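Local coordinates for Exo-1,5-alpha-L-arabinofuranobiosidase (Gibberella zeae, PDB 2YDT), which probably hydrolyses alpha-1,5-linked L-arabinofuranose chains of arabinan from their ends, releasing arabinobiose, at residues A[26-31]-A[45-50]; A[89-94]-A[157-162]; A[165-170]-A[185-190]. All coordinates share one frame; numbering follows the deposited sequence. Where two conformers were deposited one is given.

In the fold
Six four-stranded antiparallel sheets, one of them completed by the N-terminal strand 11-17, make this chain a six-bladed beta-propeller, and the three contacts follow in series, neither nesting nor crossing. Interaction 1 closes a loop of 13 residues and joins strands 28-35 and 41-47 of one blade, beside the bound arabinose. Interaction 2 spans 62 residues and links the first strands, 87-92 and 154-162, of the next two blades. Interaction 3 closes a 14-residue loop within the blade that interaction 2 has just reached, pairing strands 165-172 and 182-188. Interactions 2 and 3 touch directly: F158 and M160 bond through their backbones to Y169 and I167. Interaction 1 stands apart, about 5 Å from interaction 2 at the nearest atoms.

Interaction 1: residues A[26-31]-A[45-50]; sequences PQVLYA and WENYSP. With AHR (alpha-L-arabinofuranose), chain C.
Q27 and L29 meet Y48 and E46 through the backbone, where segments 26-31 and 45-50 run antiparallel, with strand axes 4.7 Å apart at an angle of 160°. The amide N of E46 donates to L29 O over 2.8 Å, and Y48 N reaches Q27 O at 3.0 Å; the return bond from L29 N to E46 O is weak. Among the side chains, E46 is central. Its chain is extended beyond CG and lies alongside L29, and its carboxylate passes Y30 CB with its plane only 15° from that of the Y30 ring. The two oxygens divide the work: OE1 accepts a hydrogen bond from Y48 OH at 2.6 Å, from above the carboxylate plane, and OE2 accepts one from O5 of the arabinofuranose at 2.6 Å and one from the backbone N of Q87. P26 CD sits over the centre of the Y48 ring, 3.7 Å from the centroid, in a CH-pi contact. The indole of W45 meets V28 CG1 at CD1 (3.7 Å), while its NE1 donates to N47 OD1. L29, Y30, E46 and Y48 thus form part of the sugar pocket. Around this hairpin, F17 of strand 11-17 packs on V28, W45 and N47, strand 57-62 adds P58 and V60 against W45, and P88 of strand 87-92 touches Y30 and E46.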
loop_
_atom_site.group_PDB
_atom_site.type_symbol
_atom_site.label_atom_id
_atom_site.label_comp_id
_atom_site.label_asym_id
_atom_site.label_seq_id
_atom_site.Cartn_x
_atom_site.Cartn_y
_atom_site.Cartn_z
ATOM N N PRO A 26 -4.451 -4.385 17.133
ATOM C CA PRO A 26 -3.401 -3.355 17.319
ATOM C C PRO A 26 -3.886 -1.908 17.375
ATOM O O PRO A 26 -3.055 -0.998 17.440
ATOM C CB PRO A 26 -2.523 -3.564 16.090
ATOM C CG PRO A 26 -3.516 -3.893 15.025
ATOM C CD PRO A 26 -4.524 -4.790 15.712
ATOM N N GLN A 27 -5.203 -1.694 17.309
ATOM C CA GLN A 27 -5.866 -0.400 17.508
ATOM C C GLN A 27 -5.907 0.418 16.227
ATOM O O GLN A 27 -6.972 0.826 15.780
ATOM C CB GLN A 27 -5.330 0.383 18.720
ATOM C CG GLN A 27 -5.351 -0.418 20.022
ATOM C CD GLN A 27 -4.977 0.420 21.213
ATOM O OE1 GLN A 27 -3.921 1.029 21.209
ATOM N NE2 GLN A 27 -5.852 0.484 22.242
ATOM N N VAL A 28 -4.741 0.662 15.653
ATOM C CA VAL A 28 -4.597 1.229 14.323
ATOM C C VAL A 28 -3.498 0.427 13.629
ATOM O O VAL A 28 -2.660 -0.194 14.303
ATOM C CB VAL A 28 -4.266 2.710 14.352
ATOM C CG1 VAL A 28 -5.435 3.498 14.991
ATOM C CG2 VAL A 28 -2.885 2.993 15.077
ATOM N N LEU A 29 -3.501 0.438 12.290
ATOM C CA LEU A 29 -2.486 -0.249 11.492
ATOM C C LEU A 29 -2.707 0.232 10.054
ATOM O O LEU A 29 -3.801 0.692 9.700
ATOM C CB LEU A 29 -2.679 -1.781 11.580
ATOM C CG LEU A 29 -1.498 -2.645 11.148
ATOM C CD1 LEU A 29 -0.331 -2.555 12.188
ATOM C CD2 LEU A 29 -1.916 -4.101 10.886
ATOM N N TYR A 30 -1.685 0.110 9.199
ATOM C CA TYR A 30 -1.928 0.203 7.738
ATOM C C TYR A 30 -2.289 1.598 7.286
ATOM O O TYR A 30 -3.366 1.835 6.727
ATOM C CB TYR A 30 -2.984 -0.848 7.289
ATOM C CG TYR A 30 -2.761 -1.401 5.892
ATOM C CD1 TYR A 30 -2.282 -2.711 5.705
ATOM C CD2 TYR A 30 -3.069 -0.649 4.759
ATOM C CE1 TYR A 30 -2.087 -3.243 4.465
ATOM C CE2 TYR A 30 -2.873 -1.171 3.493
ATOM C CZ TYR A 30 -2.407 -2.471 3.342
ATOM O OH TYR A 30 -2.209 -3.010 2.075
ATOM N N ALA A 31 -1.377 2.550 7.482
ATOM C CA ALA A 31 -1.595 3.943 7.100
ATOM C C ALA A 31 -1.384 4.148 5.603
ATOM O O ALA A 31 -0.456 3.594 5.024
ATOM C CB ALA A 31 -0.634 4.889 7.901
ATOM N N TRP A 45 -6.514 4.589 7.558
ATOM C CA TRP A 45 -5.885 3.470 8.241
ATOM C C TRP A 45 -6.941 2.483 8.660
ATOM O O TRP A 45 -8.166 2.791 8.607
ATOM C CB TRP A 45 -5.123 3.924 9.489
ATOM C CG TRP A 45 -5.979 4.677 10.529
ATOM C CD1 TRP A 45 -6.682 4.121 11.550
ATOM C CD2 TRP A 45 -6.239 6.071 10.588
ATOM N NE1 TRP A 45 -7.350 5.080 12.261
ATOM C CE2 TRP A 45 -7.095 6.295 11.703
ATOM C CE3 TRP A 45 -5.814 7.176 9.827
ATOM C CZ2 TRP A 45 -7.539 7.565 12.062
ATOM C CZ3 TRP A 45 -6.241 8.440 10.195
ATOM C CH2 TRP A 45 -7.102 8.630 11.298
ATOM N N GLU A 46 -6.491 1.285 9.056
ATOM C CA GLU A 46 -7.377 0.276 9.702
ATOM C C GLU A 46 -7.671 0.756 11.108
ATOM O O GLU A 46 -6.750 0.977 11.882
ATOM C CB GLU A 46 -6.707 -1.089 9.796
ATOM C CG GLU A 46 -6.363 -1.723 8.463
ATOM C CD GLU A 46 -5.526 -2.993 8.550
ATOM O OE1 GLU A 46 -5.061 -3.373 9.624
ATOM O OE2 GLU A 46 -5.325 -3.596 7.483
ATOM N N ASN A 47 -8.955 0.850 11.473
ATOM C CA ASN A 47 -9.386 1.451 12.731
ATOM C C ASN A 47 -10.153 0.398 13.529
ATOM O O ASN A 47 -11.264 -0.007 13.167
ATOM C CB ASN A 47 -10.262 2.652 12.371
ATOM C CG ASN A 47 -10.559 3.572 13.548
ATOM O OD1 ASN A 47 -9.655 4.259 14.022
ATOM N ND2 ASN A 47 -11.844 3.640 13.970
ATOM N N TYR A 48 -9.496 -0.140 14.550
ATOM C CA TYR A 48 -9.958 -1.348 15.262
ATOM C C TYR A 48 -10.868 -0.945 16.434
ATOM O O TYR A 48 -10.613 -1.263 17.599
ATOM C CB TYR A 48 -8.798 -2.226 15.728
ATOM C CG TYR A 48 -8.002 -2.905 14.638
ATOM C CD1 TYR A 48 -8.120 -4.260 14.416
ATOM C CD2 TYR A 48 -7.129 -2.184 13.815
ATOM C CE1 TYR A 48 -7.403 -4.918 13.408
ATOM C CE2 TYR A 48 -6.417 -2.828 12.806
ATOM C CZ TYR A 48 -6.546 -4.194 12.604
ATOM O OH TYR A 48 -5.853 -4.845 11.603
ATOM N N SER A 49 -11.989 -0.361 16.071
ATOM C CA SER A 49 -12.955 0.108 17.069
ATOM C C SER A 49 -13.772 -1.062 17.623
ATOM O O SER A 49 -13.914 -2.087 16.999
ATOM C CB SER A 49 -13.857 1.181 16.460
ATOM O OG SER A 49 -14.515 0.676 15.314
ATOM N N PRO A 50 -14.323 -0.901 18.844
ATOM C CA PRO A 50 -15.229 -1.922 19.385
ATOM C C PRO A 50 -16.543 -1.898 18.613
ATOM O O PRO A 50 -17.108 -0.828 18.408
ATOM C CB PRO A 50 -15.442 -1.462 20.855
ATOM C CG PRO A 50 -14.552 -0.277 21.039
ATOM C CD PRO A 50 -14.208 0.277 19.713
HETATM O O5 AHR C . -3.824 -5.750 7.473
HETATM C C5 AHR C . -4.058 -6.587 8.619
HETATM C C4 AHR C . -3.257 -7.864 8.552
HETATM O O4 AHR C . -3.621 -8.681 7.458
HETATM C C3 AHR C . -3.510 -8.797 9.751
HETATM O O3 AHR C . -2.769 -8.423 10.940
HETATM C C2 AHR C . -2.996 -10.113 9.218
HETATM O O2 AHR C . -3.600 -11.284 9.787
HETATM C C1 AHR C . -3.284 -10.013 7.745
#

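Interaction 2: residues A[89-94]-A[157-162]; sequences QLYELP and PFLMTY. With SO4 (sulfate ion), chain H.
Y91 and T161 meet at the junction between two successive propeller blades, whose first strands, 87-92 and 154-162, run nearly parallel at 10° with axes 7.2 Å apart, and side chains bridge them. The Y91 ring is carried across to the second strand because its CG stands anti to the backbone N (chi1 179°). There L159 CB, in the conformer modelled, lies over one ring face, displaced from the ring centre, 3.8 Å from Y91 CG. At the tip, Y91 OH accepts a hydrogen bond from T161 OG1 at 2.9 Å, the two side chains crossing at about a right angle. P94 and T161 pass with their side chains pointing opposite ways, P94 CD 3.5 Å from T161 OG1. At the other end of the contact, Q89 CB rests 3.4 Å from the carbonyl O of P157. A sulfate, likely a crystallisation additive, sits beside the tyrosine tip; its O1 accepts a hydrogen bond from T161 N over 2.9 Å, whereas its very short approach to Y91 OH is doubtful. L106 and L168, from the second strands of the two blades, pack on L159. Such side-chain packing between the inner strands of adjacent four-stranded sheets is characteristic of a beta-propeller.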
loop_
_atom_site.group_PDB
_atom_site.type_symbol
_atom_site.label_atom_id
_atom_site.label_comp_id
_atom_site.label_asym_id
_atom_site.label_seq_id
_atom_site.Cartn_x
_atom_site.Cartn_y
_atom_site.Cartn_z
ATOM N N GLN A 89 -6.820 1.620 0.794
ATOM C CA GLN A 89 -5.891 2.235 -0.201
ATOM C C GLN A 89 -6.628 3.389 -0.863
ATOM O O GLN A 89 -7.703 3.215 -1.423
ATOM C CB GLN A 89 -5.382 1.195 -1.206
ATOM C CG GLN A 89 -4.477 1.772 -2.297
ATOM C CD GLN A 89 -3.134 2.175 -1.752
ATOM O OE1 GLN A 89 -2.616 3.266 -2.111
ATOM N NE2 GLN A 89 -2.571 1.372 -0.920
ATOM N N LEU A 90 -6.058 4.587 -0.792
ATOM C CA LEU A 90 -6.639 5.767 -1.425
ATOM C C LEU A 90 -5.960 6.029 -2.757
ATOM O O LEU A 90 -4.729 5.842 -2.908
ATOM C CB LEU A 90 -6.460 7.002 -0.520
ATOM C CG LEU A 90 -7.237 6.958 0.808
ATOM C CD1 LEU A 90 -6.756 8.088 1.743
ATOM C CD2 LEU A 90 -8.752 7.118 0.479
ATOM N N TYR A 91 -6.719 6.566 -3.710
ATOM C CA TYR A 91 -6.216 6.770 -5.074
ATOM C C TYR A 91 -7.073 7.851 -5.738
ATOM O O TYR A 91 -8.295 7.865 -5.593
ATOM C CB TYR A 91 -6.356 5.473 -5.873
ATOM C CG TYR A 91 -5.887 5.575 -7.299
ATOM C CD1 TYR A 91 -4.537 5.647 -7.571
ATOM C CD2 TYR A 91 -6.790 5.628 -8.352
ATOM C CE1 TYR A 91 -4.060 5.796 -8.850
ATOM C CE2 TYR A 91 -6.324 5.734 -9.659
ATOM C CZ TYR A 91 -4.974 5.829 -9.903
ATOM O OH TYR A 91 -4.478 5.979 -11.199
ATOM N N GLU A 92 -6.457 8.743 -6.480
ATOM C CA GLU A 92 -7.215 9.749 -7.231
ATOM C C GLU A 92 -7.209 9.402 -8.712
ATOM O O GLU A 92 -6.133 9.222 -9.314
ATOM C CB GLU A 92 -6.583 11.134 -7.018
ATOM C CG GLU A 92 -7.325 12.287 -7.717
ATOM C CD GLU A 92 -6.537 13.601 -7.694
ATOM O OE1 GLU A 92 -5.388 13.641 -8.221
ATOM O OE2 GLU A 92 -7.070 14.592 -7.175
ATOM N N LEU A 93 -8.396 9.364 -9.325
ATOM C CA LEU A 93 -8.460 9.139 -10.773
ATOM C C LEU A 93 -7.745 10.223 -11.582
ATOM O O LEU A 93 -8.061 11.429 -11.434
ATOM C CB LEU A 93 -9.919 9.078 -11.223
ATOM C CG LEU A 93 -10.753 7.894 -10.726
ATOM C CD1 LEU A 93 -12.104 7.801 -11.529
ATOM C CD2 LEU A 93 -10.006 6.526 -10.778
ATOM N N PRO A 94 -6.810 9.813 -12.447
ATOM C CA PRO A 94 -6.092 10.787 -13.293
ATOM C C PRO A 94 -6.815 11.030 -14.622
ATOM O O PRO A 94 -6.388 11.865 -15.388
ATOM C CB PRO A 94 -4.738 10.113 -13.500
ATOM C CG PRO A 94 -5.055 8.672 -13.498
ATOM C CD PRO A 94 -6.226 8.465 -12.579
ATOM N N PRO A 157 -5.378 -4.446 -1.608
ATOM C CA PRO A 157 -5.485 -3.783 -2.919
ATOM C C PRO A 157 -4.518 -2.637 -3.154
ATOM O O PRO A 157 -4.236 -1.836 -2.251
ATOM C CB PRO A 157 -6.923 -3.260 -2.953
ATOM C CG PRO A 157 -7.246 -3.037 -1.468
ATOM C CD PRO A 157 -6.562 -4.195 -0.762
ATOM N N PHE A 158 -4.089 -2.495 -4.399
ATOM C CA PHE A 158 -3.292 -1.354 -4.842
ATOM C C PHE A 158 -3.793 -0.950 -6.245
ATOM O O PHE A 158 -3.929 -1.792 -7.131
ATOM C CB PHE A 158 -1.780 -1.649 -4.879
ATOM C CG PHE A 158 -0.944 -0.432 -5.191
ATOM C CD1 PHE A 158 -0.552 0.415 -4.195
ATOM C CD2 PHE A 158 -0.580 -0.128 -6.508
ATOM C CE1 PHE A 158 0.155 1.544 -4.466
ATOM C CE2 PHE A 158 0.127 0.997 -6.805
ATOM C CZ PHE A 158 0.498 1.858 -5.790
ATOM N N LEU A 159 -4.073 0.338 -6.430
ATOM C CA LEU A 159 -4.669 0.854 -7.685
ATOM C C LEU A 159 -3.696 1.676 -8.509
ATOM O O LEU A 159 -2.970 2.507 -7.986
ATOM C CB LEU A 159 -5.893 1.736 -7.363
ATOM C CG LEU A 159 -7.114 0.995 -6.819
ATOM C CD1 LEU A 159 -8.040 2.009 -6.060
ATOM C CD2 LEU A 159 -7.876 0.271 -7.905
ATOM N N MET A 160 -3.736 1.482 -9.828
ATOM C CA MET A 160 -2.925 2.277 -10.747
ATOM C C MET A 160 -3.550 2.258 -12.153
ATOM O O MET A 160 -3.994 1.225 -12.637
ATOM C CB MET A 160 -1.511 1.689 -10.833
ATOM C CG MET A 160 -0.534 2.580 -11.591
ATOM S SD MET A 160 1.091 1.804 -11.862
ATOM C CE MET A 160 0.658 0.631 -13.115
ATOM N N THR A 161 -3.543 3.408 -12.819
ATOM C CA THR A 161 -4.009 3.512 -14.196
ATOM C C THR A 161 -2.911 3.083 -15.165
ATOM O O THR A 161 -1.725 3.356 -14.925
ATOM C CB THR A 161 -4.485 4.930 -14.490
ATOM O OG1 THR A 161 -5.680 5.216 -13.729
ATOM C CG2 THR A 161 -4.834 5.137 -15.994
ATOM N N TYR A 162 -3.300 2.422 -16.251
ATOM C CA TYR A 162 -2.385 2.142 -17.390
ATOM C C TYR A 162 -3.180 2.312 -18.660
ATOM O O TYR A 162 -4.088 1.530 -18.916
ATOM C CB TYR A 162 -1.819 0.735 -17.329
ATOM C CG TYR A 162 -0.952 0.374 -18.527
ATOM C CD1 TYR A 162 0.224 1.072 -18.797
ATOM C CD2 TYR A 162 -1.344 -0.626 -19.417
ATOM C CE1 TYR A 162 1.024 0.761 -19.898
ATOM C CE2 TYR A 162 -0.541 -0.951 -20.480
ATOM C CZ TYR A 162 0.621 -0.258 -20.716
ATOM O OH TYR A 162 1.420 -0.625 -21.796
HETATM S S SO4 H . -1.393 6.838 -11.407
HETATM O O1 SO4 H . -2.148 5.688 -11.817
HETATM O O2 SO4 H . -0.700 6.540 -10.118
HETATM O O3 SO4 H . -0.445 7.199 -12.451
HETATM O O4 SO4 H . -2.248 7.998 -11.221
#

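Interaction 3: residues A[165-170]-A[185-190]; sequences KLILYY and HQTTTD
H185 meets L168, I167 and Y169 from the neighbouring strand of the same blade, with antiparallel axes 4.7 Å apart. Its CB lies 3.3 Å from L168 O and also touches Y169 CD1. Farther out, CG and CD2 of the imidazole press on the I167 methyl CG2, CD2 at 3.7 Å, and ND1 is hydrogen-bonded to D200 of strand 198-201. That same I167 methyl also lies over one face of the Y169 ring, while the Y169 and H185 rings are oblique, with planes at 59°. Four backbone bonds, two each between L166 and T188 and between L168 and Q186, hold the register. On the sheet face that bears L168, Q186 stretches out until its OE1 accepts a hydrogen bond from Y170 OH at 2.6 Å, with amide and ring planes 54° apart; Q186 NE2 donates to S195 O, which fixes the rotation of the amide. At the far end K165 NZ bonds chiefly to Q254 OE1 and also reaches a water (3.1 Å) shared with T187 OG1 (2.7 Å). H185 ND1, both polar atoms of the Q186 amide and Y170 OH, which also bonds R174, thus have partners within the fold, and the D200 carboxylate may polarise the imidazole and raise its proton affinity.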
loop_
_atom_site.group_PDB
_atom_site.type_symbol
_atom_site.label_atom_id
_atom_site.label_comp_id
_atom_site.label_asym_id
_atom_site.label_seq_id
_atom_site.Cartn_x
_atom_site.Cartn_y
_atom_site.Cartn_z
ATOM N N LYS A 165 -7.061 1.586 -18.982
ATOM C CA LYS A 165 -7.531 0.684 -17.923
ATOM C C LYS A 165 -7.141 1.165 -16.538
ATOM O O LYS A 165 -6.092 1.784 -16.353
ATOM C CB LYS A 165 -6.969 -0.719 -18.082
ATOM C CG LYS A 165 -7.341 -1.432 -19.366
ATOM C CD LYS A 165 -6.641 -2.738 -19.470
ATOM C CE LYS A 165 -6.730 -3.301 -20.870
ATOM N NZ LYS A 165 -6.128 -4.641 -20.999
ATOM N N LEU A 166 -7.965 0.825 -15.572
ATOM C CA LEU A 166 -7.575 0.935 -14.148
ATOM C C LEU A 166 -7.239 -0.492 -13.674
ATOM O O LEU A 166 -8.016 -1.427 -13.859
ATOM C CB LEU A 166 -8.693 1.544 -13.313
ATOM C CG LEU A 166 -8.489 1.625 -11.793
ATOM C CD1 LEU A 166 -7.386 2.631 -11.452
ATOM C CD2 LEU A 166 -9.817 1.957 -11.069
ATOM N N ILE A 167 -6.056 -0.652 -13.089
ATOM C CA ILE A 167 -5.593 -1.953 -12.596
ATOM C C ILE A 167 -5.657 -1.982 -11.072
ATOM O O ILE A 167 -5.229 -1.036 -10.415
ATOM C CB ILE A 167 -4.131 -2.260 -13.034
ATOM C CG1 ILE A 167 -3.955 -2.011 -14.541
ATOM C CG2 ILE A 167 -3.733 -3.693 -12.654
ATOM C CD1 ILE A 167 -2.559 -2.133 -15.014
ATOM N N LEU A 168 -6.191 -3.069 -10.533
ATOM C CA LEU A 168 -6.228 -3.314 -9.098
ATOM C C LEU A 168 -5.443 -4.574 -8.848
ATOM O O LEU A 168 -5.841 -5.668 -9.239
ATOM C CB LEU A 168 -7.664 -3.403 -8.576
ATOM C CG LEU A 168 -7.834 -3.284 -7.068
ATOM C CD1 LEU A 168 -9.262 -2.863 -6.694
ATOM C CD2 LEU A 168 -7.468 -4.605 -6.383
ATOM N N TYR A 169 -4.290 -4.385 -8.193
ATOM C CA TYR A 169 -3.356 -5.444 -7.812
ATOM C C TYR A 169 -3.650 -5.882 -6.404
ATOM O O TYR A 169 -3.955 -5.059 -5.541
ATOM C CB TYR A 169 -1.930 -4.901 -7.822
ATOM C CG TYR A 169 -1.420 -4.392 -9.147
ATOM C CD1 TYR A 169 -0.742 -5.236 -10.032
ATOM C CD2 TYR A 169 -1.522 -3.067 -9.481
ATOM C CE1 TYR A 169 -0.250 -4.766 -11.248
ATOM C CE2 TYR A 169 -1.050 -2.601 -10.701
ATOM C CZ TYR A 169 -0.404 -3.447 -11.552
ATOM O OH TYR A 169 0.088 -2.942 -12.749
ATOM N N TYR A 170 -3.590 -7.195 -6.142
ATOM C CA TYR A 170 -3.786 -7.679 -4.802
ATOM C C TYR A 170 -3.119 -9.037 -4.541
ATOM O O TYR A 170 -2.453 -9.586 -5.443
ATOM C CB TYR A 170 -5.292 -7.703 -4.489
ATOM C CG TYR A 170 -6.169 -8.567 -5.390
ATOM C CD1 TYR A 170 -6.586 -9.835 -4.988
ATOM C CD2 TYR A 170 -6.644 -8.083 -6.610
ATOM C CE1 TYR A 170 -7.457 -10.586 -5.739
ATOM C CE2 TYR A 170 -7.508 -8.856 -7.396
ATOM C CZ TYR A 170 -7.901 -10.110 -6.951
ATOM O OH TYR A 170 -8.779 -10.895 -7.711
ATOM N N HIS A 185 -3.950 -9.511 -10.441
ATOM C CA HIS A 185 -4.674 -8.257 -10.674
ATOM C C HIS A 185 -5.943 -8.496 -11.460
ATOM O O HIS A 185 -6.124 -9.542 -12.102
ATOM C CB HIS A 185 -3.820 -7.189 -11.353
ATOM C CG HIS A 185 -3.597 -7.392 -12.821
ATOM N ND1 HIS A 185 -2.428 -7.917 -13.339
ATOM C CD2 HIS A 185 -4.375 -7.079 -13.888
ATOM C CE1 HIS A 185 -2.516 -7.950 -14.663
ATOM N NE2 HIS A 185 -3.699 -7.467 -15.023
ATOM N N GLN A 186 -6.830 -7.500 -11.393
ATOM C CA GLN A 186 -7.948 -7.400 -12.307
ATOM C C GLN A 186 -7.977 -5.981 -12.844
ATOM O O GLN A 186 -7.479 -5.048 -12.203
ATOM C CB GLN A 186 -9.272 -7.751 -11.620
ATOM C CG GLN A 186 -9.384 -9.237 -11.238
ATOM C CD GLN A 186 -10.624 -9.553 -10.448
ATOM O OE1 GLN A 186 -10.586 -9.750 -9.236
ATOM N NE2 GLN A 186 -11.766 -9.586 -11.143
ATOM N N THR A 187 -8.579 -5.807 -14.028
ATOM C CA THR A 187 -8.695 -4.483 -14.608
ATOM C C THR A 187 -10.163 -4.069 -14.821
ATOM O O THR A 187 -11.067 -4.907 -14.837
ATOM C CB THR A 187 -7.954 -4.390 -15.982
ATOM O OG1 THR A 187 -8.641 -5.178 -16.991
ATOM C CG2 THR A 187 -6.499 -4.821 -15.881
ATOM N N THR A 188 -10.366 -2.769 -14.981
ATOM C CA THR A 188 -11.694 -2.247 -15.278
ATOM C C THR A 188 -11.597 -1.024 -16.196
ATOM O O THR A 188 -10.601 -0.289 -16.168
ATOM C CB THR A 188 -12.460 -1.889 -14.009
ATOM O OG1 THR A 188 -13.817 -1.569 -14.338
ATOM C CG2 THR A 188 -11.827 -0.716 -13.272
ATOM N N THR A 189 -12.661 -0.788 -16.985
ATOM C CA THR A 189 -12.762 0.415 -17.757
ATOM C C THR A 189 -13.924 1.305 -17.313
ATOM O O THR A 189 -13.962 2.481 -17.675
ATOM C CB THR A 189 -12.915 0.087 -19.240
ATOM O OG1 THR A 189 -14.035 -0.799 -19.422
ATOM C CG2 THR A 189 -11.633 -0.580 -19.763
ATOM N N ASP A 190 -14.837 0.766 -16.511
ATOM C CA ASP A 190 -15.999 1.539 -16.010
ATOM C C ASP A 190 -16.143 1.561 -14.495
ATOM O O ASP A 190 -17.112 2.120 -13.969
ATOM C CB ASP A 190 -17.290 1.069 -16.690
ATOM C CG ASP A 190 -17.750 -0.297 -16.237
ATOM O OD1 ASP A 190 -16.966 -1.036 -15.568
ATOM O OD2 ASP A 190 -18.896 -0.693 -16.518
HETATM O O HOH W 1 -7.777 -6.447 -19.161
#